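Local coordinates for hypothetical protein SSO2532 (Sulfolobus solfataricus, PDB 1VPH) that is of unknown function but belongs to the YjbQ (UPF0047) family and binds a metal ion, modelled as potassium, at a histidine-containing site, at residues 17-22 / 139-144; 28-33 / 129-134; 57-62 / 99-104. One frame throughout, in Å; residues are numbered along the deposited sequence.

Interaction 1 of 3, residues 17-22 / 139-144. With PO4 (phosphate ion), chain L.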
loop_
_atom_site.group_PDB
_atom_site.type_symbol
_atom_site.label_atom_id
_atom_site.label_comp_id
_atom_site.label_asym_id
_atom_site.label_seq_id
_atom_site.Cartn_x
_atom_site.Cartn_y
_atom_site.Cartn_z
ATOM N N PHE C 17 14.161 3.062 -14.932
ATOM C CA PHE C 17 12.968 2.314 -15.237
ATOM C C PHE C 17 13.320 1.025 -15.947
ATOM O O PHE C 17 14.181 0.975 -16.820
ATOM C CB PHE C 17 12.070 3.128 -16.208
ATOM C CG PHE C 17 11.211 4.189 -15.542
ATOM C CD1 PHE C 17 10.094 3.827 -14.787
ATOM C CD2 PHE C 17 11.473 5.539 -15.755
ATOM C CE1 PHE C 17 9.296 4.807 -14.193
ATOM C CE2 PHE C 17 10.656 6.530 -15.173
ATOM C CZ PHE C 17 9.591 6.166 -14.389
ATOM N N ASP C 18 12.608 -0.033 -15.603
ATOM C CA ASP C 18 12.618 -1.199 -16.423
ATOM C C ASP C 18 11.234 -1.845 -16.286
ATOM O O ASP C 18 10.373 -1.343 -15.546
ATOM C CB ASP C 18 13.771 -2.112 -15.977
ATOM C CG ASP C 18 14.480 -2.763 -17.172
ATOM O OD1 ASP C 18 13.736 -3.227 -18.059
ATOM O OD2 ASP C 18 15.737 -2.774 -17.235
ATOM N N ASP C 19 11.023 -2.918 -17.041
ATOM C CA ASP C 19 9.715 -3.524 -17.230
ATOM C C ASP C 19 9.811 -5.033 -17.162
ATOM O O ASP C 19 10.749 -5.640 -17.680
ATOM C CB ASP C 19 9.223 -3.102 -18.588
ATOM C CG ASP C 19 9.122 -1.654 -18.666
ATOM O OD1 ASP C 19 10.114 -0.982 -18.998
ATOM O OD2 ASP C 19 8.111 -1.163 -18.212
ATOM N N ILE C 20 8.818 -5.622 -16.531
ATOM C CA ILE C 20 8.712 -7.090 -16.487
ATOM C C ILE C 20 7.363 -7.444 -17.104
ATOM O O ILE C 20 6.368 -6.826 -16.809
ATOM C CB ILE C 20 8.841 -7.665 -14.990
ATOM C CG1 ILE C 20 10.147 -7.217 -14.337
ATOM C CG2 ILE C 20 8.768 -9.218 -14.915
ATOM C CD1 ILE C 20 10.250 -7.529 -12.818
ATOM N N TYR C 21 7.371 -8.424 -17.996
ATOM C CA TYR C 21 6.147 -8.915 -18.614
ATOM C C TYR C 21 5.866 -10.292 -18.155
ATOM O O TYR C 21 6.776 -11.130 -17.997
ATOM C CB TYR C 21 6.274 -8.929 -20.083
ATOM C CG TYR C 21 6.582 -7.550 -20.482
ATOM C CD1 TYR C 21 5.559 -6.619 -20.614
ATOM C CD2 TYR C 21 7.914 -7.136 -20.618
ATOM C CE1 TYR C 21 5.841 -5.333 -20.919
ATOM C CE2 TYR C 21 8.205 -5.843 -20.937
ATOM C CZ TYR C 21 7.159 -4.947 -21.121
ATOM O OH TYR C 21 7.440 -3.644 -21.434
ATOM N N VAL C 22 4.593 -10.550 -17.927
ATOM C CA VAL C 22 4.189 -11.873 -17.502
ATOM C C VAL C 22 2.951 -12.283 -18.278
ATOM O O VAL C 22 1.989 -11.540 -18.399
ATOM C CB VAL C 22 3.873 -12.015 -15.936
ATOM C CG1 VAL C 22 3.198 -13.336 -15.609
ATOM C CG2 VAL C 22 5.125 -11.891 -15.093
ATOM N N GLU C 139 -0.360 -10.533 -21.616
ATOM C CA GLU C 139 0.644 -9.541 -21.245
ATOM C C GLU C 139 0.210 -8.737 -20.023
ATOM O O GLU C 139 -0.574 -7.782 -20.101
ATOM C CB GLU C 139 1.013 -8.623 -22.438
ATOM C CG GLU C 139 2.059 -7.534 -22.113
ATOM C CD GLU C 139 2.421 -6.607 -23.282
ATOM O OE1 GLU C 139 1.897 -6.746 -24.416
ATOM O OE2 GLU C 139 3.271 -5.727 -23.037
ATOM N N ARG C 140 0.729 -9.154 -18.887
ATOM C CA ARG C 140 0.706 -8.301 -17.687
ATOM C C ARG C 140 2.021 -7.566 -17.636
ATOM O O ARG C 140 3.080 -8.198 -17.758
ATOM C CB ARG C 140 0.545 -9.127 -16.432
ATOM C CG ARG C 140 -0.792 -9.821 -16.300
ATOM C CD ARG C 140 -1.925 -8.831 -16.421
ATOM N NE ARG C 140 -3.145 -9.312 -15.761
ATOM C CZ ARG C 140 -4.252 -8.597 -15.654
ATOM N NH1 ARG C 140 -4.284 -7.382 -16.156
ATOM N NH2 ARG C 140 -5.327 -9.110 -15.004
ATOM N N HIS C 141 1.939 -6.244 -17.528
ATOM C CA HIS C 141 3.092 -5.376 -17.533
ATOM C C HIS C 141 3.312 -4.849 -16.108
ATOM O O HIS C 141 2.457 -4.204 -15.520
ATOM C CB HIS C 141 2.883 -4.235 -18.475
ATOM C CG HIS C 141 4.024 -3.265 -18.499
ATOM N ND1 HIS C 141 3.882 -1.975 -18.955
ATOM C CD2 HIS C 141 5.307 -3.381 -18.093
ATOM C CE1 HIS C 141 5.033 -1.336 -18.831
ATOM N NE2 HIS C 141 5.913 -2.165 -18.307
ATOM N N ILE C 142 4.492 -5.144 -15.574
ATOM C CA ILE C 142 4.930 -4.606 -14.298
ATOM C C ILE C 142 6.045 -3.571 -14.555
ATOM O O ILE C 142 7.041 -3.872 -15.223
ATOM C CB ILE C 142 5.530 -5.706 -13.409
ATOM C CG1 ILE C 142 4.518 -6.850 -13.145
ATOM C CG2 ILE C 142 5.976 -5.145 -12.052
ATOM C CD1 ILE C 142 5.066 -8.223 -13.386
ATOM N N THR C 143 5.860 -2.365 -14.047
ATOM C CA THR C 143 6.903 -1.352 -14.088
ATOM C C THR C 143 7.742 -1.469 -12.861
ATOM O O THR C 143 7.207 -1.581 -11.747
ATOM C CB THR C 143 6.254 0.052 -14.084
ATOM O OG1 THR C 143 5.445 0.140 -15.263
ATOM C CG2 THR C 143 7.294 1.157 -14.084
ATOM N N VAL C 144 9.061 -1.386 -13.046
ATOM C CA VAL C 144 9.974 -1.363 -11.930
ATOM C C VAL C 144 10.706 -0.051 -12.032
ATOM O O VAL C 144 11.380 0.181 -12.991
ATOM C CB VAL C 144 10.952 -2.535 -11.959
ATOM C CG1 VAL C 144 11.916 -2.516 -10.783
ATOM C CG2 VAL C 144 10.184 -3.904 -12.017
HETATM P P PO4 L . -6.739 -4.511 -16.652
HETATM O O1 PO4 L . -7.658 -5.290 -17.502
HETATM O O2 PO4 L . -7.349 -3.168 -16.252
HETATM O O3 PO4 L . -5.499 -4.109 -17.422
HETATM O O4 PO4 L . -6.176 -5.339 -15.524
#
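His141 and Asp19 meet on one face of an antiparallel strand pair, NE2 of His141 donating to OD2 of Asp19. The modelled 2.4 Å between NE2 and OD2 is too short to be taken literally, though the pairing is a recognisable His-carboxylate hydrogen bond. Carboxylate and ring planes stand 40° apart, and OD1 of Asp19 is taken by a salt bridge to Arg116 of the second subunit. With CG anti to the backbone N (chi1 178°), the His141 ring lies beside that of Tyr21, nearly parallel but slid so that the two barely overlap. Six backbone bonds tie Asp18 to Val144, Ile20 to Ile142 and Val22 to Arg140, each residue giving its N-H and accepting at its O. The pair forms one side of the five-stranded antiparallel sheet of the YjbQ-like fold, strand 14-24 being outermost within the chain. The other edge of strand 139-144 is served too, His141 N by His57 NE2 and Thr143 by Phe54. On the face of Ile20, Ile142 and Val144, Ile20 CD1 reaches Val144 CG2 at 3.7 Å against Ile40 of helix 34-44. Arg140 NH1 gives to phosphate O4 at 2.9 Å; NH2 makes a salt bridge with Glu132 OE2 and a hydrogen bond to Thr59 OG1.

Interaction 2 of 3, residues 28-33 / 129-134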
loop_
_atom_site.group_PDB
_atom_site.type_symbol
_atom_site.label_atom_id
_atom_site.label_comp_id
_atom_site.label_asym_id
_atom_site.label_seq_id
_atom_site.Cartn_x
_atom_site.Cartn_y
_atom_site.Cartn_z
ATOM N N PHE C 28 -6.792 -17.232 -11.391
ATOM C CA PHE C 28 -6.076 -16.776 -10.203
ATOM C C PHE C 28 -4.651 -17.370 -10.179
ATOM O O PHE C 28 -4.465 -18.588 -10.283
ATOM C CB PHE C 28 -6.763 -17.221 -8.918
ATOM C CG PHE C 28 -8.066 -16.514 -8.631
ATOM C CD1 PHE C 28 -9.248 -16.976 -9.179
ATOM C CD2 PHE C 28 -8.110 -15.411 -7.826
ATOM C CE1 PHE C 28 -10.446 -16.337 -8.919
ATOM C CE2 PHE C 28 -9.314 -14.768 -7.567
ATOM C CZ PHE C 28 -10.467 -15.237 -8.103
ATOM N N GLU C 29 -3.649 -16.522 -10.040
ATOM C CA GLU C 29 -2.283 -16.985 -10.098
ATOM C C GLU C 29 -1.373 -16.005 -9.369
ATOM O O GLU C 29 -1.625 -14.794 -9.369
ATOM C CB GLU C 29 -1.905 -17.090 -11.557
ATOM C CG GLU C 29 -0.639 -17.825 -11.855
ATOM C CD GLU C 29 -0.395 -17.902 -13.371
ATOM O OE1 GLU C 29 -1.113 -18.673 -14.021
ATOM O OE2 GLU C 29 0.485 -17.194 -13.924
ATOM N N LEU C 30 -0.370 -16.542 -8.679
ATOM C CA LEU C 30 0.710 -15.714 -8.122
ATOM C C LEU C 30 1.947 -16.029 -8.918
ATOM O O LEU C 30 2.258 -17.208 -9.112
ATOM C CB LEU C 30 0.970 -16.098 -6.668
ATOM C CG LEU C 30 0.038 -15.620 -5.578
ATOM C CD1 LEU C 30 0.514 -16.216 -4.248
ATOM C CD2 LEU C 30 0.006 -14.117 -5.503
ATOM N N VAL C 31 2.648 -15.001 -9.385
ATOM C CA VAL C 31 3.893 -15.213 -10.144
ATOM C C VAL C 31 5.024 -14.497 -9.447
ATOM O O VAL C 31 4.962 -13.281 -9.255
ATOM C CB VAL C 31 3.729 -14.726 -11.592
ATOM C CG1 VAL C 31 5.018 -14.926 -12.343
ATOM C CG2 VAL C 31 2.566 -15.549 -12.252
ATOM N N ASP C 32 6.037 -15.268 -9.023
ATOM C CA ASP C 32 7.194 -14.710 -8.290
ATOM C C ASP C 32 8.097 -13.923 -9.244
ATOM O O ASP C 32 8.554 -14.476 -10.247
ATOM C CB ASP C 32 8.019 -15.838 -7.619
ATOM C CG ASP C 32 8.904 -15.334 -6.515
ATOM O OD1 ASP C 32 9.565 -14.264 -6.715
ATOM O OD2 ASP C 32 8.927 -15.988 -5.419
ATOM N N ILE C 33 8.316 -12.649 -8.959
ATOM C CA ILE C 33 9.123 -11.770 -9.793
ATOM C C ILE C 33 10.307 -11.214 -9.050
ATOM O O ILE C 33 11.003 -10.318 -9.536
ATOM C CB ILE C 33 8.287 -10.643 -10.415
ATOM C CG1 ILE C 33 7.692 -9.736 -9.325
ATOM C CG2 ILE C 33 7.242 -11.248 -11.282
ATOM C CD1 ILE C 33 7.099 -8.432 -9.881
ATOM N N PHE C 129 5.411 -10.723 -5.632
ATOM C CA PHE C 129 4.506 -11.440 -6.540
ATOM C C PHE C 129 3.588 -10.535 -7.323
ATOM O O PHE C 129 2.970 -9.594 -6.799
ATOM C CB PHE C 129 3.621 -12.414 -5.784
ATOM C CG PHE C 129 4.355 -13.528 -5.070
ATOM C CD1 PHE C 129 4.651 -14.715 -5.717
ATOM C CD2 PHE C 129 4.666 -13.390 -3.749
ATOM C CE1 PHE C 129 5.277 -15.741 -5.040
ATOM C CE2 PHE C 129 5.319 -14.387 -3.073
ATOM C CZ PHE C 129 5.628 -15.543 -3.695
ATOM N N LEU C 130 3.441 -10.860 -8.577
ATOM C CA LEU C 130 2.315 -10.410 -9.371
ATOM C C LEU C 130 1.118 -11.247 -8.999
ATOM O O LEU C 130 1.192 -12.518 -8.993
ATOM C CB LEU C 130 2.613 -10.599 -10.864
ATOM C CG LEU C 130 1.328 -10.318 -11.654
ATOM C CD1 LEU C 130 1.059 -8.821 -11.606
ATOM C CD2 LEU C 130 1.422 -10.808 -13.080
ATOM N N VAL C 131 0.021 -10.585 -8.652
ATOM C CA VAL C 131 -1.213 -11.304 -8.315
ATOM C C VAL C 131 -2.141 -11.155 -9.517
ATOM O O VAL C 131 -2.519 -10.040 -9.875
ATOM C CB VAL C 131 -1.934 -10.745 -7.020
ATOM C CG1 VAL C 131 -3.109 -11.690 -6.636
ATOM C CG2 VAL C 131 -1.016 -10.544 -5.863
ATOM N N GLU C 132 -2.444 -12.273 -10.183
ATOM C CA GLU C 132 -3.392 -12.293 -11.271
ATOM C C GLU C 132 -4.721 -12.727 -10.732
ATOM O O GLU C 132 -4.785 -13.743 -10.005
ATOM C CB GLU C 132 -2.982 -13.318 -12.347
ATOM C CG GLU C 132 -4.063 -13.579 -13.371
ATOM C CD GLU C 132 -4.293 -12.338 -14.227
ATOM O OE1 GLU C 132 -3.550 -12.206 -15.207
ATOM O OE2 GLU C 132 -5.172 -11.500 -13.901
ATOM N N LEU C 133 -5.756 -11.950 -11.023
ATOM C CA LEU C 133 -7.125 -12.283 -10.580
ATOM C C LEU C 133 -8.114 -12.453 -11.698
ATOM O O LEU C 133 -9.264 -12.856 -11.432
ATOM C CB LEU C 133 -7.691 -11.230 -9.587
ATOM C CG LEU C 133 -6.947 -10.994 -8.266
ATOM C CD1 LEU C 133 -7.744 -10.122 -7.300
ATOM C CD2 LEU C 133 -6.567 -12.330 -7.588
ATOM N N ASP C 134 -7.693 -12.172 -12.922
ATOM C CA ASP C 134 -8.543 -12.276 -14.108
ATOM C C ASP C 134 -7.764 -12.873 -15.296
ATOM O O ASP C 134 -7.886 -12.415 -16.428
ATOM C CB ASP C 134 -9.123 -10.898 -14.469
ATOM C CG ASP C 134 -10.279 -10.971 -15.480
ATOM O OD1 ASP C 134 -11.123 -11.883 -15.404
ATOM O OD2 ASP C 134 -10.387 -10.088 -16.338
#
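Glu29 and Glu132, and likewise Val31 and Leu130, exchange backbone hydrogen bonds in both directions, Glu132 N lying 2.8 Å from Glu29 O. Between these pairs Leu30 CA makes a CA-H...O contact, 3.3 Å from Leu130 O. Apolar contact is concentrated on the face of Leu30, Phe129 and Val131. The Leu30 side chain lies beside that of Val131, its CD2 3.7 Å from Val131 CG2 and also touching Phe129 CB. At the strand end Phe28 CD2 meets Leu133 CD2 at 3.5 Å, while Leu133 O sits above the centre of the Phe28 ring. The Phe129 ring extends past Leu30 to Asp32, its CD1 3.6 Å from Asp32 CA. An alanine here would probably open a gap beside Leu30, Asp32 and Met72 of helix 69-83, where the ring now packs. Among polar groups, Asp32 OD2 is held by His67 and Asn127, Glu132 OE1 by Thr24, and Glu132 OE2 receives Asp134 N at 2.8 Å alongside its salt bridge to Arg140. The arrangement is an edge pairing within a three-stranded antiparallel sheet: strand 29-32 at one edge within the chain, strand 127-132 central, strand 60-65 at the other, with helix 69-83 packed over one face.

Interaction 3 of 3, residues 57-62 / 99-104. With K (potassium ion), chain K; PO4 (phosphate ion), chain L.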
loop_
_atom_site.group_PDB
_atom_site.type_symbol
_atom_site.label_atom_id
_atom_site.label_comp_id
_atom_site.label_asym_id
_atom_site.label_seq_id
_atom_site.Cartn_x
_atom_site.Cartn_y
_atom_site.Cartn_z
ATOM N N HIS C 57 -2.754 -2.038 -14.123
ATOM C CA HIS C 57 -3.804 -2.977 -14.456
ATOM C C HIS C 57 -4.782 -2.860 -13.313
ATOM O O HIS C 57 -4.375 -2.635 -12.181
ATOM C CB HIS C 57 -3.252 -4.412 -14.474
ATOM C CG HIS C 57 -2.269 -4.709 -15.559
ATOM N ND1 HIS C 57 -2.615 -4.724 -16.887
ATOM C CD2 HIS C 57 -0.964 -5.079 -15.503
ATOM C CE1 HIS C 57 -1.562 -5.066 -17.609
ATOM N NE2 HIS C 57 -0.550 -5.299 -16.791
ATOM N N SER C 58 -6.073 -2.989 -13.589
ATOM C CA SER C 58 -7.059 -2.875 -12.538
ATOM C C SER C 58 -7.564 -4.246 -12.040
ATOM O O SER C 58 -8.372 -4.286 -11.083
ATOM C CB SER C 58 -8.201 -2.019 -13.069
ATOM O OG SER C 58 -8.907 -2.755 -14.065
ATOM N N THR C 59 -7.074 -5.347 -12.615
ATOM C CA THR C 59 -7.493 -6.692 -12.199
ATOM C C THR C 59 -6.292 -7.586 -11.836
ATOM O O THR C 59 -6.384 -8.812 -11.752
ATOM C CB THR C 59 -8.354 -7.326 -13.302
ATOM O OG1 THR C 59 -7.585 -7.497 -14.472
ATOM C CG2 THR C 59 -9.567 -6.462 -13.571
ATOM N N ALA C 60 -5.174 -6.923 -11.596
ATOM C CA ALA C 60 -4.003 -7.514 -11.025
ATOM C C ALA C 60 -3.440 -6.624 -9.914
ATOM O O ALA C 60 -3.821 -5.442 -9.753
ATOM C CB ALA C 60 -2.947 -7.776 -12.102
ATOM N N ALA C 61 -2.557 -7.206 -9.105
ATOM C CA ALA C 61 -1.972 -6.482 -7.986
ATOM C C ALA C 61 -0.528 -6.912 -7.773
ATOM O O ALA C 61 -0.049 -7.854 -8.401
ATOM C CB ALA C 61 -2.794 -6.694 -6.688
ATOM N N ILE C 62 0.148 -6.219 -6.851
ATOM C CA ILE C 62 1.534 -6.572 -6.442
ATOM C C ILE C 62 1.519 -6.776 -4.965
ATOM O O ILE C 62 0.982 -5.918 -4.260
ATOM C CB ILE C 62 2.527 -5.451 -6.784
ATOM C CG1 ILE C 62 2.659 -5.271 -8.334
ATOM C CG2 ILE C 62 3.904 -5.739 -6.186
ATOM C CD1 ILE C 62 3.286 -6.525 -9.089
ATOM N N HIS C 99 -15.029 -9.369 -9.225
ATOM C CA HIS C 99 -14.229 -9.893 -8.127
ATOM C C HIS C 99 -12.767 -9.477 -8.270
ATOM O O HIS C 99 -12.100 -9.174 -7.266
ATOM C CB HIS C 99 -14.329 -11.418 -8.096
ATOM C CG HIS C 99 -13.532 -12.080 -9.189
ATOM N ND1 HIS C 99 -14.014 -12.241 -10.464
ATOM C CD2 HIS C 99 -12.246 -12.517 -9.214
ATOM C CE1 HIS C 99 -13.089 -12.817 -11.213
ATOM N NE2 HIS C 99 -12.002 -12.993 -10.478
ATOM N N ALA C 100 -12.258 -9.492 -9.506
ATOM C CA ALA C 100 -10.858 -9.190 -9.776
ATOM C C ALA C 100 -10.540 -7.738 -9.483
ATOM O O ALA C 100 -9.516 -7.418 -8.888
ATOM C CB ALA C 100 -10.527 -9.533 -11.247
ATOM N N HIS C 101 -11.448 -6.860 -9.880
ATOM C CA HIS C 101 -11.315 -5.441 -9.569
ATOM C C HIS C 101 -11.346 -5.179 -8.042
ATOM O O HIS C 101 -10.588 -4.371 -7.525
ATOM C CB HIS C 101 -12.476 -4.654 -10.167
ATOM C CG HIS C 101 -12.459 -4.580 -11.668
ATOM N ND1 HIS C 101 -11.605 -3.742 -12.344
ATOM C CD2 HIS C 101 -13.202 -5.208 -12.605
ATOM C CE1 HIS C 101 -11.830 -3.845 -13.638
ATOM N NE2 HIS C 101 -12.781 -4.750 -13.827
ATOM N N LEU C 102 -12.222 -5.883 -7.326
ATOM C CA LEU C 102 -12.292 -5.760 -5.867
ATOM C C LEU C 102 -11.008 -6.183 -5.183
ATOM O O LEU C 102 -10.511 -5.478 -4.353
ATOM C CB LEU C 102 -13.483 -6.561 -5.351
ATOM C CG LEU C 102 -14.888 -6.099 -5.767
ATOM C CD1 LEU C 102 -15.968 -7.028 -5.181
ATOM C CD2 LEU C 102 -15.170 -4.709 -5.352
ATOM N N GLY C 103 -10.469 -7.335 -5.566
ATOM C CA GLY C 103 -9.202 -7.820 -5.012
ATOM C C GLY C 103 -8.074 -6.856 -5.249
ATOM O O GLY C 103 -7.286 -6.563 -4.360
ATOM N N ALA C 104 -7.968 -6.369 -6.473
ATOM C CA ALA C 104 -6.882 -5.463 -6.836
ATOM C C ALA C 104 -7.019 -4.140 -6.073
ATOM O O ALA C 104 -6.043 -3.565 -5.603
ATOM C CB ALA C 104 -6.885 -5.200 -8.301
HETATM K K K K . -13.928 -5.343 -15.631
HETATM P P PO4 L . -6.739 -4.511 -16.652
HETATM O O1 PO4 L . -7.658 -5.290 -17.502
HETATM O O2 PO4 L . -7.349 -3.168 -16.252
HETATM O O3 PO4 L . -5.499 -4.109 -17.422
HETATM O O4 PO4 L . -6.176 -5.339 -15.524
HETATM O O HOH W 1 -14.103 -3.516 -16.522
#
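Thr59 and His101 come together because OG1 of Thr59 sits between the backbone N and the carbonyl carbon (chi1 64°), a crowded position that leaves CG2 anti to the carbonyl carbon and over the His101 ring. Ser58 OG takes the same kind of rotamer (chi1 70°) and lies at the edge of that ring. The Thr59 methyl makes a CH-pi contact, CG2 being 3.5 Å from the centroid of the His101 ring and 14° off its normal. The ring is thus bounded on one face by a methyl, while ND1 is hydrogen-bonded to Asn65 OD1 of the second subunit and NE2 binds the potassium ion at 2.2 Å. That distance is short for potassium, so the ion's identity is best treated with caution; His91, Asp95, Asn97 and a water complete its surroundings. Further along the helix, Ala104 CB touches Ser58 O at 3.3 Å and Ala60 O at 3.4 Å, and Ala100 CB meets Thr59 CB at 3.7 Å. The hydroxyls serve the phosphate, Ser58 OG giving to its O2 at 2.7 Å and Thr59 OG1 to its O4 at 2.8 Å. Ser58 N gives to O2 and, weakly, to O4; Thr59 N gives to O4. His57 ND1 donates to O3, which lies in the plane of the His57 ring at its edge, and Arg137 and Arg140 complete the site. Though the phosphate probably comes from the crystallisation liquor, the donors are consistent with an anion-binding loop set against a helix-borne metal ligand, at a subunit boundary.

Overall arrangement
Interactions 1 and 3 share the phosphate, and interaction 2 reaches it only through Arg140 and Glu132; its Leu133 side chain is about 10 Å from the potassium ion. Arg140 joins all three: its NH2 lies 2.6 Å from Glu132 OE2 and 2.8 Å from Thr59 OG1. His141 N and His57 NE2, 2.8 Å apart, also tie interaction 1 to 3. Apolar contact bridges interactions 1 and 2, Leu130 CD2 lying 4.0 Å from Val22 CB. Interactions 2 and 3 share a sheet through Val131 N and Ala61 O, 2.7 Å apart, while His99 NE2 reaches Leu133 O at 2.9 Å. Along the chain interaction 3 is nested within interaction 2, and interaction 2 within interaction 1. Both 1 and 3 touch the second subunit.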